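Local coordinates for sister chromatid cohesion protein (Chaetomium thermophilum, PDB 5T8V) that probably loads cohesin onto chromatin, as the helical-repeat C-terminal part of the cohesin loader Scc2, at residues Gly274-Ile279 / Ala308-Leu313; Leu733-Gln738 / Gly787-Val792. One frame throughout, in Å; residues are numbered along the deposited sequence.

From the N terminus, contact 1 comes first. It closes a loop of 28 residues between segments 274-279 and 308-313, on helices 272-282 and 305-315, and this loop holds the short antiparallel pair of strands 295-296 and 302-303. Contact 2 follows much later in the chain. It joins the end of helix 723-735 to the start of helix 791-801 across 48 residues that include helices 742-755 and 773-786, and part of that span is not modelled. The two loops are in series and neither nest nor cross. The centres of contact 1 and contact 2 are about 68 Å apart, on opposite sides of the chain's centre. Each contact therefore ties together its own local region of the elongated, largely helical chain.

Contact 1 of 2, residues Gly274-Ile279 / Ala308-Leu313; sequences GIIDEI and ALIMRL
I279 is the main bump of helix 272-282, and L309, I310 and L313 form the hollow that receives it. Its CD1 methyl lies 3.7 Å from CD2 of L309, and these two side chains are turned roughly perpendicular to one another. The extended second torsion of I279 (chi2 173°) carries CD1 out to this place. The same CD1 is 4.3 Å from CD1 of L313.

L313 answers with a bump of its own. Its CD1 enters the notch between I276 and I279 and comes 3.9 Å from CG1 of I276. I276 and L313 run alongside one another, pointing opposite ways.

CD1 of I310 rests over a second, shallower notch between the same two isoleucines. Its chi2 of -69° folds CD1 back instead of extending it. CD1 then sits 4.3 Å from CG2 of I276 and 4.5 Å from CG2 of I279.

All five side chains are buried and apolar, and no hydrogen bond links the two segments. The axes of the two short segments run nearly antiparallel, at 169°, and stay 11.4 Å apart, so contact is made by side chains alone. Neighbouring helices complete the packing. I261 of helix 247-267 touches both I279 and L309, and V382 of helix 357-391 touches both I276 and I310. This layered antiparallel helix packing is consistent with the HEAT-repeat alpha-solenoid of the cohesin loader.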
ATOM      1  N   GLY A 274      41.258  -5.075  -9.445  1.00 31.61           N
ATOM      2  CA  GLY A 274      41.265  -5.590 -10.797  1.00 33.96           C
ATOM      3  C   GLY A 274      40.667  -6.978 -10.854  1.00 34.39           C
ATOM      4  O   GLY A 274      39.704  -7.224 -11.589  1.00 37.27           O
ATOM      5  N   ILE A 275      41.225  -7.889 -10.059  1.00 24.33           N
ATOM      6  CA  ILE A 275      40.784  -9.278 -10.028  1.00 22.40           C
ATOM      7  C   ILE A 275      39.266  -9.312  -9.914  1.00 22.39           C
ATOM      8  O   ILE A 275      38.570  -9.754 -10.838  1.00 23.67           O
ATOM      9  CB  ILE A 275      41.453 -10.036  -8.866  1.00 20.46           C
ATOM     10  CG1 ILE A 275      42.966 -10.098  -9.087  1.00 21.36           C
ATOM     11  CG2 ILE A 275      40.880 -11.442  -8.730  1.00 20.05           C
ATOM     12  CD1 ILE A 275      43.748 -10.512  -7.865  1.00 21.38           C
ATOM     13  N   ILE A 276      38.750  -8.824  -8.786  1.00 19.30           N
ATOM     14  CA  ILE A 276      37.313  -8.732  -8.558  1.00 19.04           C
ATOM     15  C   ILE A 276      36.649  -8.228  -9.828  1.00 20.39           C
ATOM     16  O   ILE A 276      35.784  -8.904 -10.399  1.00 20.76           O
ATOM     17  CB  ILE A 276      36.998  -7.816  -7.361  1.00 18.35           C
ATOM     18  CG1 ILE A 276      37.459  -8.479  -6.060  1.00 17.15           C
ATOM     19  CG2 ILE A 276      35.502  -7.498  -7.298  1.00 18.44           C
ATOM     20  CD1 ILE A 276      37.381  -7.586  -4.843  1.00 16.63           C
ATOM     21  N   ASP A 277      37.077  -7.053 -10.297  1.00 29.71           N
ATOM     22  CA  ASP A 277      36.446  -6.446 -11.462  1.00 31.94           C
ATOM     23  C   ASP A 277      36.313  -7.455 -12.594  1.00 33.81           C
ATOM     24  O   ASP A 277      35.209  -7.721 -13.082  1.00 34.99           O
ATOM     25  CB  ASP A 277      37.241  -5.220 -11.913  1.00 34.12           C
ATOM     26  CG  ASP A 277      36.869  -3.966 -11.138  1.00 36.59           C
ATOM     27  OD1 ASP A 277      36.360  -4.091 -10.002  1.00 35.79           O
ATOM     28  OD2 ASP A 277      37.087  -2.853 -11.665  1.00 38.80           O
ATOM     29  N   GLU A 278      37.428  -8.063 -13.004  1.00 39.89           N
ATOM     30  CA  GLU A 278      37.347  -8.966 -14.145  1.00 42.79           C
ATOM     31  C   GLU A 278      36.489 -10.180 -13.814  1.00 41.71           C
ATOM     32  O   GLU A 278      35.687 -10.623 -14.644  1.00 43.65           O
ATOM     33  CB  GLU A 278      38.744  -9.376 -14.620  1.00 45.81           C
ATOM     34  CG  GLU A 278      39.686  -9.908 -13.563  1.00 47.35           C
ATOM     35  CD  GLU A 278      41.102 -10.063 -14.090  1.00 50.08           C
ATOM     36  OE1 GLU A 278      41.342  -9.706 -15.264  1.00 51.35           O
ATOM     37  OE2 GLU A 278      41.976 -10.537 -13.331  1.00 50.41           O
ATOM     38  N   ILE A 279      36.604 -10.702 -12.589  1.00 29.15           N
ATOM     39  CA  ILE A 279      35.755 -11.821 -12.195  1.00 27.55           C
ATOM     40  C   ILE A 279      34.289 -11.452 -12.348  1.00 28.63           C
ATOM     41  O   ILE A 279      33.460 -12.302 -12.699  1.00 29.65           O
ATOM     42  CB  ILE A 279      36.080 -12.265 -10.752  1.00 25.24           C
ATOM     43  CG1 ILE A 279      37.422 -13.000 -10.719  1.00 25.58           C
ATOM     44  CG2 ILE A 279      34.971 -13.161 -10.190  1.00 23.38           C
ATOM     45  CD1 ILE A 279      37.912 -13.344  -9.328  1.00 24.70           C
ATOM     46  N   ALA A 308      30.255 -17.351  -3.853  1.00 17.04           N
ATOM     47  CA  ALA A 308      31.153 -17.938  -2.865  1.00 16.25           C
ATOM     48  C   ALA A 308      32.562 -17.379  -3.001  1.00 15.56           C
ATOM     49  O   ALA A 308      33.222 -17.084  -1.996  1.00 14.88           O
ATOM     50  CB  ALA A 308      31.167 -19.458  -3.009  1.00 16.70           C
ATOM     51  N   LEU A 309      33.044 -17.222  -4.236  1.00 18.23           N
ATOM     52  CA  LEU A 309      34.396 -16.707  -4.430  1.00 17.48           C
ATOM     53  C   LEU A 309      34.493 -15.255  -3.985  1.00 16.26           C
ATOM     54  O   LEU A 309      35.425 -14.880  -3.271  1.00 16.20           O
ATOM     55  CB  LEU A 309      34.822 -16.847  -5.891  1.00 19.03           C
ATOM     56  CG  LEU A 309      36.187 -16.219  -6.207  1.00 19.38           C
ATOM     57  CD1 LEU A 309      37.289 -16.880  -5.388  1.00 18.55           C
ATOM     58  CD2 LEU A 309      36.495 -16.306  -7.684  1.00 21.04           C
ATOM     59  N   ILE A 310      33.548 -14.417  -4.413  1.00 15.84           N
ATOM     60  CA  ILE A 310      33.533 -13.017  -3.990  1.00 15.63           C
ATOM     61  C   ILE A 310      33.632 -12.928  -2.473  1.00 14.87           C
ATOM     62  O   ILE A 310      34.516 -12.257  -1.921  1.00 14.48           O
ATOM     63  CB  ILE A 310      32.264 -12.319  -4.514  1.00 16.34           C
ATOM     64  CG1 ILE A 310      32.322 -12.167  -6.038  1.00 20.79           C
ATOM     65  CG2 ILE A 310      32.059 -10.963  -3.834  1.00 16.12           C
ATOM     66  CD1 ILE A 310      33.362 -11.176  -6.544  1.00 17.26           C
ATOM     67  N   MET A 311      32.727 -13.618  -1.776  1.00 16.03           N
ATOM     68  CA  MET A 311      32.734 -13.555  -0.320  1.00 15.53           C
ATOM     69  C   MET A 311      34.064 -14.039   0.242  1.00 15.06           C
ATOM     70  O   MET A 311      34.630 -13.409   1.144  1.00 14.78           O
ATOM     71  CB  MET A 311      31.571 -14.371   0.238  1.00 15.84           C
ATOM     72  CG  MET A 311      30.218 -13.901  -0.278  1.00 22.13           C
ATOM     73  SD  MET A 311      28.858 -14.940   0.261  1.00 22.76           S
ATOM     74  CE  MET A 311      28.787 -14.457   1.963  1.00 24.35           C
ATOM     75  N   ARG A 312      34.595 -15.138  -0.299  1.00 15.39           N
ATOM     76  CA  ARG A 312      35.896 -15.628   0.147  1.00 17.44           C
ATOM     77  C   ARG A 312      36.966 -14.550   0.017  1.00 17.03           C
ATOM     78  O   ARG A 312      37.766 -14.341   0.935  1.00 16.90           O
ATOM     79  CB  ARG A 312      36.294 -16.869  -0.651  1.00 18.82           C
ATOM     80  CG  ARG A 312      35.630 -18.147  -0.176  1.00 19.37           C
ATOM     81  CD  ARG A 312      36.366 -19.372  -0.694  1.00 19.75           C
ATOM     82  NE  ARG A 312      37.736 -19.435  -0.196  1.00 19.52           N
ATOM     83  CZ  ARG A 312      38.603 -20.387  -0.520  1.00 20.51           C
ATOM     84  NH1 ARG A 312      38.247 -21.363  -1.346  1.00 21.55           N
ATOM     85  NH2 ARG A 312      39.831 -20.364  -0.018  1.00 20.43           N
ATOM     86  N   LEU A 313      36.999 -13.860  -1.125  1.00 13.65           N
ATOM     87  CA  LEU A 313      37.949 -12.768  -1.303  1.00 13.77           C
ATOM     88  C   LEU A 313      37.746 -11.692  -0.249  1.00 13.56           C
ATOM     89  O   LEU A 313      38.714 -11.096   0.236  1.00 13.61           O
ATOM     90  CB  LEU A 313      37.811 -12.167  -2.704  1.00 14.38           C
ATOM     91  CG  LEU A 313      38.097 -13.080  -3.898  1.00 14.83           C
ATOM     92  CD1 LEU A 313      38.040 -12.278  -5.190  1.00 22.95           C
ATOM     93  CD2 LEU A 313      39.439 -13.771  -3.757  1.00 14.76           C
TER

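Contact 2 of 2, residues Leu733-Gln738 / Gly787-Val792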
ATOM      1  N   LEU A 733     -22.935  -0.929   5.550  1.00 41.46           N
ATOM      2  CA  LEU A 733     -23.392  -1.676   4.383  1.00 44.40           C
ATOM      3  C   LEU A 733     -24.774  -1.217   3.946  1.00 46.74           C
ATOM      4  O   LEU A 733     -25.007  -0.941   2.764  1.00 48.90           O
ATOM      5  CB  LEU A 733     -23.408  -3.174   4.696  1.00 44.90           C
ATOM      6  CG  LEU A 733     -22.056  -3.887   4.709  1.00 45.50           C
ATOM      7  CD1 LEU A 733     -22.183  -5.252   5.366  1.00 45.75           C
ATOM      8  CD2 LEU A 733     -21.518  -4.028   3.298  1.00 46.97           C
ATOM      9  N   LEU A 734     -25.708  -1.130   4.895  1.00 40.11           N
ATOM     10  CA  LEU A 734     -27.053  -0.683   4.558  1.00 40.54           C
ATOM     11  C   LEU A 734     -27.038   0.740   4.016  1.00 42.40           C
ATOM     12  O   LEU A 734     -27.719   1.040   3.030  1.00 44.08           O
ATOM     13  CB  LEU A 734     -27.964  -0.791   5.778  1.00 39.37           C
ATOM     14  CG  LEU A 734     -28.542  -2.184   6.050  1.00 39.40           C
ATOM     15  CD1 LEU A 734     -29.063  -2.315   7.474  1.00 38.03           C
ATOM     16  CD2 LEU A 734     -29.658  -2.494   5.059  1.00 41.23           C
ATOM     17  N   HIS A 735     -26.256   1.630   4.634  1.00 50.60           N
ATOM     18  CA  HIS A 735     -26.136   2.986   4.105  1.00 53.94           C
ATOM     19  C   HIS A 735     -25.657   2.983   2.661  1.00 57.44           C
ATOM     20  O   HIS A 735     -25.953   3.919   1.908  1.00 59.02           O
ATOM     21  CB  HIS A 735     -25.181   3.814   4.965  1.00 53.95           C
ATOM     22  CG  HIS A 735     -25.872   4.718   5.936  1.00 54.81           C
ATOM     23  ND1 HIS A 735     -26.103   4.366   7.248  1.00 53.92           N
ATOM     24  CD2 HIS A 735     -26.384   5.963   5.784  1.00 56.65           C
ATOM     25  CE1 HIS A 735     -26.727   5.355   7.863  1.00 54.49           C
ATOM     26  NE2 HIS A 735     -26.909   6.335   6.997  1.00 56.40           N
ATOM     27  N   ARG A 736     -24.920   1.952   2.253  1.00 65.19           N
ATOM     28  CA  ARG A 736     -24.380   1.883   0.902  1.00 68.61           C
ATOM     29  C   ARG A 736     -25.349   1.265  -0.102  1.00 70.98           C
ATOM     30  O   ARG A 736     -24.928   0.905  -1.207  1.00 72.19           O
ATOM     31  CB  ARG A 736     -23.064   1.099   0.906  1.00 67.82           C
ATOM     32  CG  ARG A 736     -21.949   1.773   1.693  1.00 65.21           C
ATOM     33  CD  ARG A 736     -21.133   2.724   0.824  1.00 66.48           C
ATOM     34  NE  ARG A 736     -21.940   3.777   0.213  1.00 68.69           N
ATOM     35  CZ  ARG A 736     -22.237   4.937   0.793  1.00 70.01           C
ATOM     36  NH1 ARG A 736     -21.800   5.214   2.015  1.00 68.40           N
ATOM     37  NH2 ARG A 736     -22.978   5.828   0.149  1.00 73.18           N
ATOM     38  N   VAL A 737     -26.630   1.133   0.247  1.00 67.93           N
ATOM     39  CA  VAL A 737     -27.612   0.669  -0.730  1.00 70.46           C
ATOM     40  C   VAL A 737     -28.054   1.814  -1.633  1.00 73.93           C
ATOM     41  O   VAL A 737     -28.383   1.594  -2.804  1.00 76.72           O
ATOM     42  CB  VAL A 737     -28.814   0.020  -0.022  1.00 68.74           C
ATOM     43  CG1 VAL A 737     -29.874  -0.410  -1.036  1.00 70.60           C
ATOM     44  CG2 VAL A 737     -28.362  -1.174   0.805  1.00 66.92           C
ATOM     45  N   GLN A 738     -28.075   3.039  -1.114  1.00 80.90           N
ATOM     46  CA  GLN A 738     -28.384   4.224  -1.913  1.00 83.88           C
ATOM     47  C   GLN A 738     -27.094   4.927  -2.334  1.00 84.86           C
ATOM     48  O   GLN A 738     -26.864   6.104  -2.053  1.00 84.65           O
ATOM     49  CB  GLN A 738     -29.298   5.163  -1.132  1.00 83.76           C
ATOM     50  CG  GLN A 738     -30.702   4.618  -0.914  1.00 84.71           C
ATOM     51  CD  GLN A 738     -31.574   5.564  -0.113  1.00 85.51           C
ATOM     52  OE1 GLN A 738     -31.075   6.429   0.607  1.00 85.03           O
ATOM     53  NE2 GLN A 738     -32.888   5.406  -0.239  1.00 86.61           N
ATOM     54  N   GLY A 787     -28.376   3.984  13.697  1.00 70.52           N
ATOM     55  CA  GLY A 787     -28.396   5.149  12.833  1.00 74.00           C
ATOM     56  C   GLY A 787     -29.591   5.268  11.908  1.00 72.00           C
ATOM     57  O   GLY A 787     -30.641   4.661  12.137  1.00 71.73           O
ATOM     58  N   ASN A 788     -29.424   6.065  10.850  1.00 63.79           N
ATOM     59  CA  ASN A 788     -30.507   6.394   9.922  1.00 63.09           C
ATOM     60  C   ASN A 788     -30.542   5.339   8.819  1.00 61.86           C
ATOM     61  O   ASN A 788     -29.970   5.499   7.738  1.00 61.27           O
ATOM     62  CB  ASN A 788     -30.307   7.794   9.354  1.00 64.14           C
ATOM     63  CG  ASN A 788     -29.812   8.779  10.395  1.00 63.90           C
ATOM     64  OD1 ASN A 788     -30.264   8.770  11.540  1.00 63.57           O
ATOM     65  ND2 ASN A 788     -28.870   9.628  10.004  1.00 64.81           N
ATOM     66  N   VAL A 789     -31.227   4.235   9.110  1.00 46.08           N
ATOM     67  CA  VAL A 789     -31.261   3.096   8.200  1.00 46.87           C
ATOM     68  C   VAL A 789     -32.648   2.468   8.226  1.00 46.84           C
ATOM     69  O   VAL A 789     -32.788   1.245   8.333  1.00 47.54           O
ATOM     70  CB  VAL A 789     -30.181   2.062   8.571  1.00 46.66           C
ATOM     71  CG1 VAL A 789     -30.047   1.025   7.485  1.00 47.98           C
ATOM     72  CG2 VAL A 789     -28.829   2.738   8.797  1.00 46.86           C
ATOM     73  N   ALA A 790     -33.686   3.294   8.127  1.00 41.54           N
ATOM     74  CA  ALA A 790     -35.053   2.789   8.155  1.00 40.60           C
ATOM     75  C   ALA A 790     -35.573   2.581   6.738  1.00 42.57           C
ATOM     76  O   ALA A 790     -35.836   1.446   6.325  1.00 44.18           O
ATOM     77  CB  ALA A 790     -35.958   3.750   8.925  1.00 39.89           C
ATOM     78  N   ASN A 791     -35.722   3.673   5.988  1.00 63.17           N
ATOM     79  CA  ASN A 791     -36.185   3.578   4.608  1.00 65.89           C
ATOM     80  C   ASN A 791     -35.314   2.623   3.803  1.00 65.54           C
ATOM     81  O   ASN A 791     -35.814   1.851   2.972  1.00 66.42           O
ATOM     82  CB  ASN A 791     -36.190   4.970   3.973  1.00 68.98           C
ATOM     83  CG  ASN A 791     -36.541   4.942   2.501  1.00 73.04           C
ATOM     84  OD1 ASN A 791     -35.664   4.823   1.644  1.00 74.86           O
ATOM     85  ND2 ASN A 791     -37.830   5.057   2.196  1.00 73.27           N
ATOM     86  N   VAL A 792     -34.006   2.643   4.055  1.00 44.20           N
ATOM     87  CA  VAL A 792     -33.083   1.837   3.261  1.00 44.59           C
ATOM     88  C   VAL A 792     -33.362   0.357   3.476  1.00 44.27           C
ATOM     89  O   VAL A 792     -33.569  -0.398   2.519  1.00 45.89           O
ATOM     90  CB  VAL A 792     -31.625   2.188   3.603  1.00 44.43           C
ATOM     91  CG1 VAL A 792     -30.700   1.586   2.575  1.00 45.58           C
ATOM     92  CG2 VAL A 792     -31.417   3.703   3.670  1.00 45.35           C
TER
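H735 holds its ring close to the backbone carbonyl of N788, yet no clear hydrogen bond joins them. NE2 of H735 is 3.3 Å from O of N788, at a poor angle. The ring lies oblique to this oxygen and to V789, whose CG2 is 3.5 Å from CE1 of H735. The other ring nitrogen, ND1, is hydrogen-bonded to O of N731, which helps to set the rotation of the ring. An alanine here would remove the ring, so that the N788 carbonyl and V789 CG2 would probably lose this cover and O of N731 its imidazole partner.

N788 is the centre of an inverse gamma turn, which leads into V789. The valine forks between two partners. CG2 faces the histidine, while CG1, anti to the backbone N (chi1 -169°), lies 3.5 Å from CD1 of L734. Next comes V792, whose CG1 packs 3.6 Å from CB of V737 and also faces the backbone O of L734. The side chains of V737 and V792 lie side by side with opposed directions.

On the exposed side, NE2 of Q738 is 3.4 Å from OD1 of N791, with the amide planes 48° apart. On the buried side, I752 and V796 each touch both L734 and V737. The contact sets the end of helix 723-735 and the residues that follow it against the turn before helix 791-801 and that helix's first residues, within the PDS5-family region of this alpha-solenoid.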